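Local coordinates for protein coenzyme A transferase (Yersinia pestis, PDB 3QLI) that probably transfers coenzyme A between acyl-CoA thioesters and free carboxylic acids such as acetate, and is a potential virulence factor of the plague bacterium, at residues 426-431 and 451-455; 406-410 and 420-424; 223-228 and 413-418; 329-335 and 373-379. One frame throughout, in Å; residues are numbered along the deposited sequence.

Contact 1. Residues 426-431 and 451-455; sequences STERAL and KMHLI
The first turns of a helix, residues 426-431, receive the C-terminal tail of the chain, residues 451-455, along one flank. The helical segment has regular backbone angles, with Ala430 N bonded to Ser426 O (3.0 Å) and Leu431 N to Thr427 O (3.0 Å). The tail leaves helix 439-451 through a Schellman motif in which His453 takes positive phi (66/25), then Leu454 and Ile455 run past the helix; the closest CA pair is Thr427 and Ile455, 4.8 Å apart. Ser426 directs its CA-to-CB bond at the tail, and its CB lies 4.3 Å from Leu454 CD2. Thr427, in the m rotamer, donates from OG1 to Leu454 O at 2.7 Å, and its CA approaches the same oxygen at 3.3 Å in a CA-H...O contact. One turn on, Ala430 CB meets Leu454 CB at 4.0 Å and Ile455 CG2 at 3.8 Å. Leu431 (m, t) brings CD2 to 4.2 Å from Ile455 CG2, the isoleucine having chi1 p. Lys119 of the second subunit also donates to Leu454 O, so this patch of the C-terminal helical pair lies at the dimer interface. One short hydrogen bond beside a small apolar cluster thus fixes the chain terminus to helix 426-434, and the shared carbonyl couples that attachment to the neighbouring subunit.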
loop_
_atom_site.group_PDB
_atom_site.type_symbol
_atom_site.label_atom_id
_atom_site.label_comp_id
_atom_site.label_asym_id
_atom_site.label_seq_id
_atom_site.Cartn_x
_atom_site.Cartn_y
_atom_site.Cartn_z
ATOM N N SER A 426 -12.565 -0.220 -15.906
ATOM C CA SER A 426 -12.636 -1.668 -15.777
ATOM C C SER A 426 -12.801 -2.348 -17.139
ATOM O O SER A 426 -12.241 -3.416 -17.382
ATOM C CB SER A 426 -13.799 -2.058 -14.869
ATOM O OG SER A 426 -13.506 -1.713 -13.528
ATOM N N THR A 427 -13.586 -1.729 -18.010
ATOM C CA THR A 427 -13.807 -2.269 -19.349
ATOM C C THR A 427 -12.539 -2.195 -20.190
ATOM O O THR A 427 -12.172 -3.162 -20.851
ATOM C CB THR A 427 -14.937 -1.520 -20.085
ATOM O OG1 THR A 427 -16.152 -1.644 -19.337
ATOM C CG2 THR A 427 -15.139 -2.090 -21.489
ATOM N N GLU A 428 -11.885 -1.041 -20.180
ATOM C CA GLU A 428 -10.660 -0.873 -20.954
ATOM C C GLU A 428 -9.572 -1.836 -20.465
ATOM O O GLU A 428 -8.822 -2.396 -21.272
ATOM C CB GLU A 428 -10.175 0.582 -20.896
ATOM C CG GLU A 428 -11.112 1.581 -21.612
ATOM C CD GLU A 428 -10.799 3.044 -21.284
ATOM O OE1 GLU A 428 -10.462 3.343 -20.122
ATOM O OE2 GLU A 428 -10.887 3.902 -22.187
ATOM N N ARG A 429 -9.475 -2.012 -19.147
ATOM C CA ARG A 429 -8.521 -2.961 -18.578
ATOM C C ARG A 429 -8.792 -4.388 -19.038
ATOM O O ARG A 429 -7.886 -5.074 -19.516
ATOM C CB ARG A 429 -8.549 -2.933 -17.051
ATOM C CG ARG A 429 -7.991 -1.678 -16.456
ATOM C CD ARG A 429 -8.006 -1.730 -14.932
ATOM N NE ARG A 429 -7.278 -0.592 -14.384
ATOM C CZ ARG A 429 -6.412 -0.671 -13.380
ATOM N NH1 ARG A 429 -6.166 -1.837 -12.807
ATOM N NH2 ARG A 429 -5.788 0.427 -12.961
ATOM N N ALA A 430 -10.029 -4.847 -18.866
ATOM C CA ALA A 430 -10.362 -6.223 -19.231
ATOM C C ALA A 430 -10.053 -6.483 -20.702
ATOM O O ALA A 430 -9.437 -7.488 -21.044
ATOM C CB ALA A 430 -11.838 -6.539 -18.925
ATOM N N LEU A 431 -10.451 -5.564 -21.568
ATOM C CA LEU A 431 -10.239 -5.755 -23.005
ATOM C C LEU A 431 -8.752 -5.814 -23.358
ATOM O O LEU A 431 -8.328 -6.645 -24.160
ATOM C CB LEU A 431 -10.929 -4.650 -23.811
ATOM C CG LEU A 431 -12.467 -4.627 -23.787
ATOM C CD1 LEU A 431 -12.989 -3.357 -24.442
ATOM C CD2 LEU A 431 -13.065 -5.863 -24.473
ATOM N N LYS A 451 -19.688 -11.817 -17.957
ATOM C CA LYS A 451 -20.416 -12.341 -16.802
ATOM C C LYS A 451 -20.087 -11.569 -15.526
ATOM O O LYS A 451 -20.953 -11.363 -14.674
ATOM C CB LYS A 451 -20.100 -13.825 -16.596
ATOM C CG LYS A 451 -20.316 -14.673 -17.845
ATOM C CD LYS A 451 -20.357 -16.162 -17.533
ATOM C CE LYS A 451 -20.425 -16.984 -18.817
ATOM N NZ LYS A 451 -21.565 -16.564 -19.684
ATOM N N MET A 452 -18.827 -11.166 -15.394
ATOM C CA MET A 452 -18.386 -10.352 -14.260
ATOM C C MET A 452 -18.854 -8.915 -14.433
ATOM O O MET A 452 -18.734 -8.096 -13.523
ATOM C CB MET A 452 -16.860 -10.403 -14.125
ATOM C CG MET A 452 -16.324 -11.780 -13.748
ATOM S SD MET A 452 -14.527 -11.899 -13.844
ATOM C CE MET A 452 -14.035 -10.618 -12.680
ATOM N N HIS A 453 -19.392 -8.613 -15.609
ATOM C CA HIS A 453 -19.853 -7.267 -15.916
ATOM C C HIS A 453 -18.708 -6.266 -15.973
ATOM O O HIS A 453 -18.907 -5.067 -15.768
ATOM C CB HIS A 453 -20.909 -6.807 -14.909
ATOM C CG HIS A 453 -22.196 -7.562 -15.008
ATOM N ND1 HIS A 453 -23.226 -7.173 -15.839
ATOM C CD2 HIS A 453 -22.616 -8.694 -14.393
ATOM C CE1 HIS A 453 -24.228 -8.028 -15.725
ATOM N NE2 HIS A 453 -23.883 -8.960 -14.853
ATOM N N LEU A 454 -17.510 -6.756 -16.263
ATOM C CA LEU A 454 -16.398 -5.858 -16.542
ATOM C C LEU A 454 -16.607 -5.170 -17.886
ATOM O O LEU A 454 -16.251 -4.003 -18.056
ATOM C CB LEU A 454 -15.070 -6.612 -16.520
ATOM C CG LEU A 454 -14.734 -7.227 -15.157
ATOM C CD1 LEU A 454 -13.418 -8.000 -15.209
ATOM C CD2 LEU A 454 -14.705 -6.151 -14.069
ATOM N N ILE A 455 -17.193 -5.886 -18.844
ATOM C CA ILE A 455 -17.408 -5.317 -20.169
ATOM C C ILE A 455 -18.880 -5.378 -20.588
ATOM O O ILE A 455 -19.728 -5.837 -19.824
ATOM C CB ILE A 455 -16.512 -5.995 -21.243
ATOM C CG1 ILE A 455 -16.980 -7.412 -21.536
ATOM C CG2 ILE A 455 -15.058 -6.044 -20.788
ATOM C CD1 ILE A 455 -15.992 -8.181 -22.390
#

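Contact 2. Residues 406-410 and 420-424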
loop_
_atom_site.group_PDB
_atom_site.type_symbol
_atom_site.label_atom_id
_atom_site.label_comp_id
_atom_site.label_asym_id
_atom_site.label_seq_id
_atom_site.Cartn_x
_atom_site.Cartn_y
_atom_site.Cartn_z
ATOM N N ARG A 406 -5.438 -4.165 -7.842
ATOM C CA ARG A 406 -5.663 -3.578 -9.155
ATOM C C ARG A 406 -5.455 -2.067 -9.119
ATOM O O ARG A 406 -5.194 -1.458 -10.144
ATOM C CB ARG A 406 -7.061 -3.894 -9.670
ATOM C CG ARG A 406 -8.181 -3.148 -8.937
ATOM C CD ARG A 406 -9.501 -3.292 -9.697
ATOM N NE ARG A 406 -10.660 -3.097 -8.829
ATOM C CZ ARG A 406 -11.923 -3.243 -9.222
ATOM N NH1 ARG A 406 -12.198 -3.573 -10.477
ATOM N NH2 ARG A 406 -12.914 -3.062 -8.353
ATOM N N ILE A 407 -5.562 -1.449 -7.944
ATOM C CA ILE A 407 -5.379 0.003 -7.900
ATOM C C ILE A 407 -3.909 0.398 -7.986
ATOM O O ILE A 407 -3.597 1.567 -8.177
ATOM C CB ILE A 407 -6.008 0.646 -6.639
ATOM C CG1 ILE A 407 -5.385 0.056 -5.367
ATOM C CG2 ILE A 407 -7.544 0.511 -6.675
ATOM C CD1 ILE A 407 -5.944 0.640 -4.081
ATOM N N ASP A 408 -3.011 -0.564 -7.789
ATOM C CA ASP A 408 -1.579 -0.274 -7.818
ATOM C C ASP A 408 -0.823 -0.746 -9.056
ATOM O O ASP A 408 0.272 -0.263 -9.336
ATOM C CB ASP A 408 -0.901 -0.862 -6.579
ATOM C CG ASP A 408 -1.321 -0.169 -5.303
ATOM O OD1 ASP A 408 -1.242 1.074 -5.246
ATOM O OD2 ASP A 408 -1.728 -0.871 -4.358
ATOM N N THR A 409 -1.399 -1.679 -9.802
ATOM C CA THR A 409 -0.706 -2.203 -10.971
ATOM C C THR A 409 -0.449 -1.111 -11.999
ATOM O O THR A 409 -1.304 -0.270 -12.260
ATOM C CB THR A 409 -1.471 -3.372 -11.616
ATOM O OG1 THR A 409 -1.797 -4.341 -10.613
ATOM C CG2 THR A 409 -0.618 -4.033 -12.686
ATOM N N HIS A 410 0.747 -1.133 -12.572
ATOM C CA HIS A 410 1.136 -0.146 -13.564
ATOM C C HIS A 410 1.223 -0.794 -14.936
ATOM O O HIS A 410 0.327 -0.654 -15.761
ATOM C CB HIS A 410 2.494 0.451 -13.189
ATOM C CG HIS A 410 2.897 1.621 -14.030
ATOM N ND1 HIS A 410 4.182 2.120 -14.043
ATOM C CD2 HIS A 410 2.186 2.393 -14.885
ATOM C CE1 HIS A 410 4.244 3.148 -14.868
ATOM N NE2 HIS A 410 3.047 3.335 -15.393
ATOM N N ASN A 420 -0.170 -0.775 -19.997
ATOM C CA ASN A 420 -0.163 0.163 -18.878
ATOM C C ASN A 420 -1.606 0.355 -18.412
ATOM O O ASN A 420 -2.438 0.890 -19.151
ATOM C CB ASN A 420 0.447 1.491 -19.340
ATOM C CG ASN A 420 0.399 2.582 -18.277
ATOM O OD1 ASN A 420 -0.107 2.390 -17.167
ATOM N ND2 ASN A 420 0.924 3.745 -18.628
ATOM N N LEU A 421 -1.911 -0.116 -17.207
ATOM C CA LEU A 421 -3.287 -0.127 -16.703
ATOM C C LEU A 421 -3.768 1.197 -16.078
ATOM O O LEU A 421 -4.967 1.379 -15.857
ATOM C CB LEU A 421 -3.457 -1.267 -15.691
ATOM C CG LEU A 421 -3.147 -2.687 -16.172
ATOM C CD1 LEU A 421 -3.227 -3.658 -15.019
ATOM C CD2 LEU A 421 -4.139 -3.079 -17.257
ATOM N N LYS A 422 -2.849 2.106 -15.774
ATOM C CA LYS A 422 -3.209 3.325 -15.040
ATOM C C LYS A 422 -4.184 4.232 -15.792
ATOM O O LYS A 422 -3.947 4.604 -16.942
ATOM C CB LYS A 422 -1.964 4.115 -14.637
ATOM C CG LYS A 422 -1.083 3.418 -13.588
ATOM C CD LYS A 422 -1.729 3.483 -12.206
ATOM C CE LYS A 422 -0.790 2.968 -11.147
ATOM N NZ LYS A 422 -1.482 2.968 -9.815
ATOM N N GLY A 423 -5.287 4.581 -15.137
ATOM C CA GLY A 423 -6.260 5.495 -15.717
ATOM C C GLY A 423 -7.314 4.835 -16.593
ATOM O O GLY A 423 -8.248 5.501 -17.041
ATOM N N LEU A 424 -7.164 3.537 -16.850
ATOM C CA LEU A 424 -8.136 2.781 -17.650
ATOM C C LEU A 424 -9.361 2.364 -16.828
ATOM O O LEU A 424 -9.235 2.009 -15.652
ATOM C CB LEU A 424 -7.477 1.518 -18.220
ATOM C CG LEU A 424 -6.325 1.721 -19.199
ATOM C CD1 LEU A 424 -5.923 0.360 -19.809
ATOM C CD2 LEU A 424 -6.732 2.707 -20.285
HETATM O O HOH W 1 -3.470 0.557 -11.243
HETATM O O HOH W 2 0.042 2.976 -7.599
HETATM O O HOH W 3 2.326 5.810 -16.844
#
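Lys422 stretches across this contact from a type II turn (Leu421 to Leu424): chi1 and chi2 are both m and the rest of the chain is extended, which brings NZ to Ile407 O at 3.0 Å. The ammonium group also donates to water 2 at 2.7 Å and to Gln130 of the second subunit, and it makes a cation-pi contact with Tyr371. Gly423, at phi 87, occupies the turn position where a side chain would strike the preceding carbonyl. His410, chi1 t, places CD2 3.2 Å from Asn420 OD1 at its ring edge, while its ND1 is bonded to Ser378 N; water 3 joins His410 NE2 to Asn420 ND2. Asn420 OD1 accepts from Lys422 N at 3.1 Å, forming an Asx turn. Between the backbones, Leu421 N donates to His410 O at 2.7 Å, and Leu421 CD1 rests 3.5 Å from Thr409 CG2. The arrangement closes the open end of the beta hairpin made by strands 411-414 and 417-420, at the edge of the C-terminal domain's mixed sheet.

Contact 3. Residues 223-228 and 413-418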
loop_
_atom_site.group_PDB
_atom_site.type_symbol
_atom_site.label_atom_id
_atom_site.label_comp_id
_atom_site.label_asym_id
_atom_site.label_seq_id
_atom_site.Cartn_x
_atom_site.Cartn_y
_atom_site.Cartn_z
ATOM N N SER A 223 10.729 -13.554 -25.549
ATOM C CA SER A 223 9.888 -12.422 -25.930
ATOM C C SER A 223 9.700 -11.478 -24.749
ATOM O O SER A 223 9.762 -10.265 -24.889
ATOM C CB SER A 223 8.515 -12.897 -26.395
ATOM O OG SER A 223 7.612 -11.801 -26.420
ATOM N N ILE A 224 9.436 -12.051 -23.581
ATOM C CA ILE A 224 9.251 -11.237 -22.388
ATOM C C ILE A 224 10.480 -10.374 -22.077
ATOM O O ILE A 224 10.347 -9.193 -21.779
ATOM C CB ILE A 224 8.857 -12.101 -21.189
ATOM C CG1 ILE A 224 7.480 -12.731 -21.451
ATOM C CG2 ILE A 224 8.877 -11.247 -19.891
ATOM C CD1 ILE A 224 7.009 -13.708 -20.357
ATOM N N SER A 225 11.679 -10.947 -22.142
ATOM C CA SER A 225 12.863 -10.164 -21.804
ATOM C C SER A 225 13.054 -8.997 -22.770
ATOM O O SER A 225 13.551 -7.947 -22.380
ATOM C CB SER A 225 14.124 -11.039 -21.740
ATOM O OG SER A 225 14.393 -11.613 -23.009
ATOM N N HIS A 226 12.658 -9.166 -24.031
ATOM C CA HIS A 226 12.770 -8.060 -24.985
ATOM C C HIS A 226 11.713 -6.976 -24.807
ATOM O O HIS A 226 12.007 -5.791 -24.963
ATOM C CB HIS A 226 12.827 -8.566 -26.426
ATOM C CG HIS A 226 14.146 -9.180 -26.769
ATOM N ND1 HIS A 226 14.402 -10.527 -26.620
ATOM C CD2 HIS A 226 15.310 -8.620 -27.181
ATOM C CE1 HIS A 226 15.653 -10.779 -26.967
ATOM N NE2 HIS A 226 16.226 -9.637 -27.310
ATOM N N ILE A 227 10.492 -7.364 -24.461
ATOM C CA ILE A 227 9.459 -6.359 -24.224
ATOM C C ILE A 227 9.848 -5.529 -22.991
ATOM O O ILE A 227 9.748 -4.304 -22.975
ATOM C CB ILE A 227 8.099 -7.016 -23.997
ATOM C CG1 ILE A 227 7.662 -7.778 -25.251
ATOM C CG2 ILE A 227 7.053 -5.971 -23.593
ATOM C CD1 ILE A 227 6.638 -8.860 -24.948
ATOM N N ILE A 228 10.297 -6.212 -21.954
ATOM C CA ILE A 228 10.736 -5.524 -20.740
ATOM C C ILE A 228 11.907 -4.609 -21.047
ATOM O O ILE A 228 11.903 -3.432 -20.679
ATOM C CB ILE A 228 11.137 -6.527 -19.645
ATOM C CG1 ILE A 228 9.897 -7.284 -19.167
ATOM C CG2 ILE A 228 11.844 -5.809 -18.475
ATOM C CD1 ILE A 228 10.179 -8.334 -18.120
ATOM N N VAL A 413 3.147 -7.490 -18.336
ATOM C CA VAL A 413 3.804 -8.018 -19.532
ATOM C C VAL A 413 3.663 -9.526 -19.594
ATOM O O VAL A 413 3.839 -10.206 -18.585
ATOM C CB VAL A 413 5.304 -7.692 -19.537
ATOM C CG1 VAL A 413 6.035 -8.488 -20.651
ATOM C CG2 VAL A 413 5.518 -6.177 -19.690
ATOM N N THR A 414 3.324 -10.042 -20.779
ATOM C CA THR A 414 3.421 -11.471 -21.066
ATOM C C THR A 414 4.207 -11.592 -22.377
ATOM O O THR A 414 4.667 -10.589 -22.918
ATOM C CB THR A 414 2.030 -12.154 -21.246
ATOM O OG1 THR A 414 1.438 -11.719 -22.480
ATOM C CG2 THR A 414 1.066 -11.847 -20.075
ATOM N N GLU A 415 4.354 -12.806 -22.892
ATOM C CA GLU A 415 5.050 -12.990 -24.164
ATOM C C GLU A 415 4.305 -12.320 -25.334
ATOM O O GLU A 415 4.865 -12.135 -26.424
ATOM C CB GLU A 415 5.323 -14.479 -24.439
ATOM C CG GLU A 415 4.100 -15.335 -24.793
ATOM C CD GLU A 415 3.431 -15.977 -23.583
ATOM O OE1 GLU A 415 3.547 -15.445 -22.454
ATOM O OE2 GLU A 415 2.784 -17.032 -23.754
ATOM N N PHE A 416 3.062 -11.911 -25.102
ATOM C CA PHE A 416 2.281 -11.229 -26.157
ATOM C C PHE A 416 2.252 -9.693 -26.099
ATOM O O PHE A 416 1.592 -9.044 -26.911
ATOM C CB PHE A 416 0.862 -11.799 -26.217
ATOM C CG PHE A 416 0.835 -13.273 -26.507
ATOM C CD1 PHE A 416 1.248 -13.756 -27.740
ATOM C CD2 PHE A 416 0.449 -14.175 -25.536
ATOM C CE1 PHE A 416 1.242 -15.122 -28.011
ATOM C CE2 PHE A 416 0.432 -15.539 -25.795
ATOM C CZ PHE A 416 0.834 -16.015 -27.030
ATOM N N GLY A 417 2.982 -9.099 -25.163
ATOM C CA GLY A 417 3.116 -7.650 -25.182
ATOM C C GLY A 417 2.983 -7.042 -23.801
ATOM O O GLY A 417 3.152 -7.741 -22.817
ATOM N N ALA A 418 2.656 -5.754 -23.746
ATOM C CA ALA A 418 2.631 -5.008 -22.494
ATOM C C ALA A 418 1.405 -4.102 -22.435
ATOM O O ALA A 418 0.937 -3.609 -23.461
ATOM C CB ALA A 418 3.894 -4.169 -22.365
#
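Ile227 lies over the tip of a beta hairpin, its CD1 3.3 Å from Thr414 O and 3.7 Å from Gly417 N, so that the methyl group lies against the backbone of the turn. Its CG2 reaches both hairpin strands, 4.0 Å from Val413 CG1 and 3.8 Å from Ala418 CB. One turn from it along helix 220-230, Ile224 sets CG1 3.4 Å from Glu415 N and CG2 4.0 Å from Val413 CG1; under this aliphatic cover Glu415 N has no hydrogen-bonding partner. Ile228 reaches the same valine, with its CG1 4.3 Å from Val413 CG1, so three isoleucines of the helix converge on one strand residue. The polar link lies at the N-terminal end of the helical segment, where Ser223 OG donates to Glu415 O at 2.8 Å.

The hairpin tip is a type I turn from Thr414 to Gly417, closed by Thr414 N to Gly417 O (3.1 Å) and Gly417 N to Thr414 O (3.2 Å). Thr414 OG1 accepts from Phe416 N at 3.1 Å in an ST turn and also bonds to Leu436. Gly417, at phi 137, adopts a conformation in which a CB would collide with the preceding carbonyl oxygen. Ile224 and Ile228 continue onto Ala381 of strand 377-381. Helix 220-230 thus packs on one face of the C-terminal mixed sheet and across its hairpin edge, a helix-on-sheet layer of an alpha/beta fold.

Contact 4. Residues 329-335 and 373-379; sequences NDNVVSI and SKGGRSI
Strands 332-335 and 377-379 run parallel, their axes 4.8 Å apart and inclined by 9°, with Val333 opposite Arg377, Ser334 opposite Ser378 and Ile335 opposite Ile379. The ladder is Arg377 N to Val332 O (2.8 Å), Ser334 N to Arg377 O (3.0 Å) and Ile379 N to Ser334 O (2.7 Å). Before the strands, Asn331 N (phi/psi 60/35) donates to Lys374 O at 2.8 Å beside a type II turn from Ser373 to Gly376. Ser373 OG (chi1 t) donates to Asn329 O (2.6 Å) and accepts from Val332 N (3.2 Å). Asp330 OD2 and Lys374 NZ form a long salt bridge of 4.0 Å. On the Val333 face, Ile379 CD1 lies 3.9 Å from Val333 CG1, Ile335 and Ile379 pack on Ile228, and the Arg377 guanidinium reaches Leu231. Helix 363-372 covers the serine face, completing a beta-alpha-beta crossover; there water 7 joins Ser334 OG, Ser378 OG and Ile379 O, and Ser334 bonds Gln239. Ladder and Ser373 bridge thus join strands mainly apolar on one face, hydroxyl-bearing on the other.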
loop_
_atom_site.group_PDB
_atom_site.type_symbol
_atom_site.label_atom_id
_atom_site.label_comp_id
_atom_site.label_asym_id
_atom_site.label_seq_id
_atom_site.Cartn_x
_atom_site.Cartn_y
_atom_site.Cartn_z
ATOM N N ASN A 329 14.927 8.444 -6.833
ATOM C CA ASN A 329 15.733 8.215 -8.023
ATOM C C ASN A 329 14.842 8.302 -9.256
ATOM O O ASN A 329 13.733 7.777 -9.255
ATOM C CB ASN A 329 16.462 6.870 -7.948
ATOM C CG ASN A 329 17.550 6.857 -6.881
ATOM O OD1 ASN A 329 18.293 7.828 -6.740
ATOM N ND2 ASN A 329 17.642 5.761 -6.121
ATOM N N ASP A 330 15.317 9.001 -10.291
ATOM C CA ASP A 330 14.568 9.148 -11.529
ATOM C C ASP A 330 14.649 7.873 -12.352
ATOM O O ASP A 330 15.630 7.122 -12.250
ATOM C CB ASP A 330 15.140 10.289 -12.369
ATOM C CG ASP A 330 14.827 11.664 -11.797
ATOM O OD1 ASP A 330 14.213 11.761 -10.713
ATOM O OD2 ASP A 330 15.215 12.658 -12.446
ATOM N N ASN A 331 13.624 7.636 -13.172
ATOM C CA ASN A 331 13.654 6.550 -14.139
ATOM C C ASN A 331 13.823 5.190 -13.481
ATOM O O ASN A 331 14.476 4.311 -14.026
ATOM C CB ASN A 331 14.766 6.783 -15.177
ATOM C CG ASN A 331 14.575 8.085 -15.955
ATOM O OD1 ASN A 331 13.524 8.320 -16.551
ATOM N ND2 ASN A 331 15.584 8.940 -15.929
ATOM N N VAL A 332 13.230 5.017 -12.307
ATOM C CA VAL A 332 13.201 3.697 -11.697
ATOM C C VAL A 332 12.487 2.731 -12.631
ATOM O O VAL A 332 11.451 3.065 -13.221
ATOM C CB VAL A 332 12.474 3.719 -10.336
ATOM C CG1 VAL A 332 12.257 2.291 -9.818
ATOM C CG2 VAL A 332 13.277 4.547 -9.330
ATOM N N VAL A 333 13.061 1.544 -12.804
ATOM C CA VAL A 333 12.322 0.466 -13.441
ATOM C C VAL A 333 12.308 -0.713 -12.489
ATOM O O VAL A 333 13.360 -1.247 -12.149
ATOM C CB VAL A 333 12.916 0.032 -14.784
ATOM C CG1 VAL A 333 12.108 -1.129 -15.345
ATOM C CG2 VAL A 333 12.925 1.214 -15.773
ATOM N N SER A 334 11.109 -1.072 -12.034
ATOM C CA SER A 334 10.904 -2.219 -11.159
ATOM C C SER A 334 10.401 -3.383 -11.996
ATOM O O SER A 334 9.391 -3.260 -12.688
ATOM C CB SER A 334 9.868 -1.887 -10.090
ATOM O OG SER A 334 9.393 -3.079 -9.472
ATOM N N ILE A 335 11.113 -4.506 -11.942
ATOM C CA ILE A 335 10.727 -5.688 -12.699
ATOM C C ILE A 335 10.473 -6.846 -11.750
ATOM O O ILE A 335 11.402 -7.386 -11.147
ATOM C CB ILE A 335 11.822 -6.076 -13.714
ATOM C CG1 ILE A 335 12.059 -4.925 -14.700
ATOM C CG2 ILE A 335 11.451 -7.377 -14.449
ATOM C CD1 ILE A 335 13.441 -4.939 -15.367
ATOM N N SER A 373 8.363 7.437 -8.977
ATOM C CA SER A 373 9.607 7.947 -9.535
ATOM C C SER A 373 9.330 8.774 -10.787
ATOM O O SER A 373 8.503 8.394 -11.618
ATOM C CB SER A 373 10.512 6.772 -9.923
ATOM O OG SER A 373 11.616 7.210 -10.691
ATOM N N LYS A 374 10.031 9.889 -10.938
ATOM C CA LYS A 374 9.941 10.661 -12.185
ATOM C C LYS A 374 10.471 9.862 -13.384
ATOM O O LYS A 374 11.654 9.539 -13.455
ATOM C CB LYS A 374 10.687 11.984 -12.052
ATOM C CG LYS A 374 10.486 12.903 -13.242
ATOM C CD LYS A 374 11.326 14.168 -13.119
ATOM C CE LYS A 374 11.770 14.646 -14.499
ATOM N NZ LYS A 374 12.486 13.551 -15.226
ATOM N N GLY A 375 9.585 9.547 -14.323
ATOM C CA GLY A 375 9.932 8.709 -15.461
ATOM C C GLY A 375 9.936 7.220 -15.106
ATOM O O GLY A 375 10.366 6.390 -15.902
ATOM N N GLY A 376 9.456 6.883 -13.911
ATOM C CA GLY A 376 9.505 5.512 -13.414
ATOM C C GLY A 376 8.460 4.591 -14.025
ATOM O O GLY A 376 7.383 5.043 -14.449
ATOM N N ARG A 377 8.777 3.296 -14.074
ATOM C CA ARG A 377 7.830 2.282 -14.529
ATOM C C ARG A 377 7.902 1.046 -13.644
ATOM O O ARG A 377 8.994 0.537 -13.367
ATOM C CB ARG A 377 8.131 1.847 -15.974
ATOM C CG ARG A 377 7.991 2.941 -17.018
ATOM C CD ARG A 377 8.197 2.400 -18.441
ATOM N NE ARG A 377 7.999 3.470 -19.422
ATOM C CZ ARG A 377 8.837 3.762 -20.412
ATOM N NH1 ARG A 377 9.944 3.049 -20.596
ATOM N NH2 ARG A 377 8.558 4.771 -21.230
ATOM N N SER A 378 6.740 0.560 -13.215
ATOM C CA SER A 378 6.662 -0.741 -12.550
ATOM C C SER A 378 6.139 -1.780 -13.544
ATOM O O SER A 378 5.112 -1.571 -14.188
ATOM C CB SER A 378 5.717 -0.687 -11.345
ATOM O OG SER A 378 5.253 -1.992 -11.028
ATOM N N ILE A 379 6.865 -2.884 -13.676
ATOM C CA ILE A 379 6.505 -3.956 -14.593
ATOM C C ILE A 379 6.269 -5.234 -13.793
ATOM O O ILE A 379 7.078 -5.608 -12.934
ATOM C CB ILE A 379 7.635 -4.222 -15.615
ATOM C CG1 ILE A 379 7.832 -2.987 -16.503
ATOM C CG2 ILE A 379 7.315 -5.467 -16.452
ATOM C CD1 ILE A 379 9.192 -2.920 -17.192
HETATM O O HOH W 4 12.121 10.821 -9.153
HETATM O O HOH W 5 11.139 6.937 -18.411
HETATM O O HOH W 6 12.491 11.008 -16.653
HETATM O O HOH W 7 7.133 -3.985 -10.549
#

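How the contacts relate
From the N terminus, helix 220-230 comes first and packs on the distant hairpin 411-420, so contact 3 closes the longest of the four loops, with 184 intervening residues. Contact 4 is nested inside it, joining strands 332-337 and 377-381 across helix 363-372. Contact 2 opens just before the hairpin and closes where its second strand ends, so its segments alternate with those of contact 3. Contact 1 follows in series and brings the C terminus back to helix 426-434. Ile228 and Val413 link contacts 3 and 4 through Ile379, His410 joins contact 2 to Ser378 of contact 4, and Arg429 ties contact 1 to Arg406. Contacts 1 and 2 both reach the second subunit.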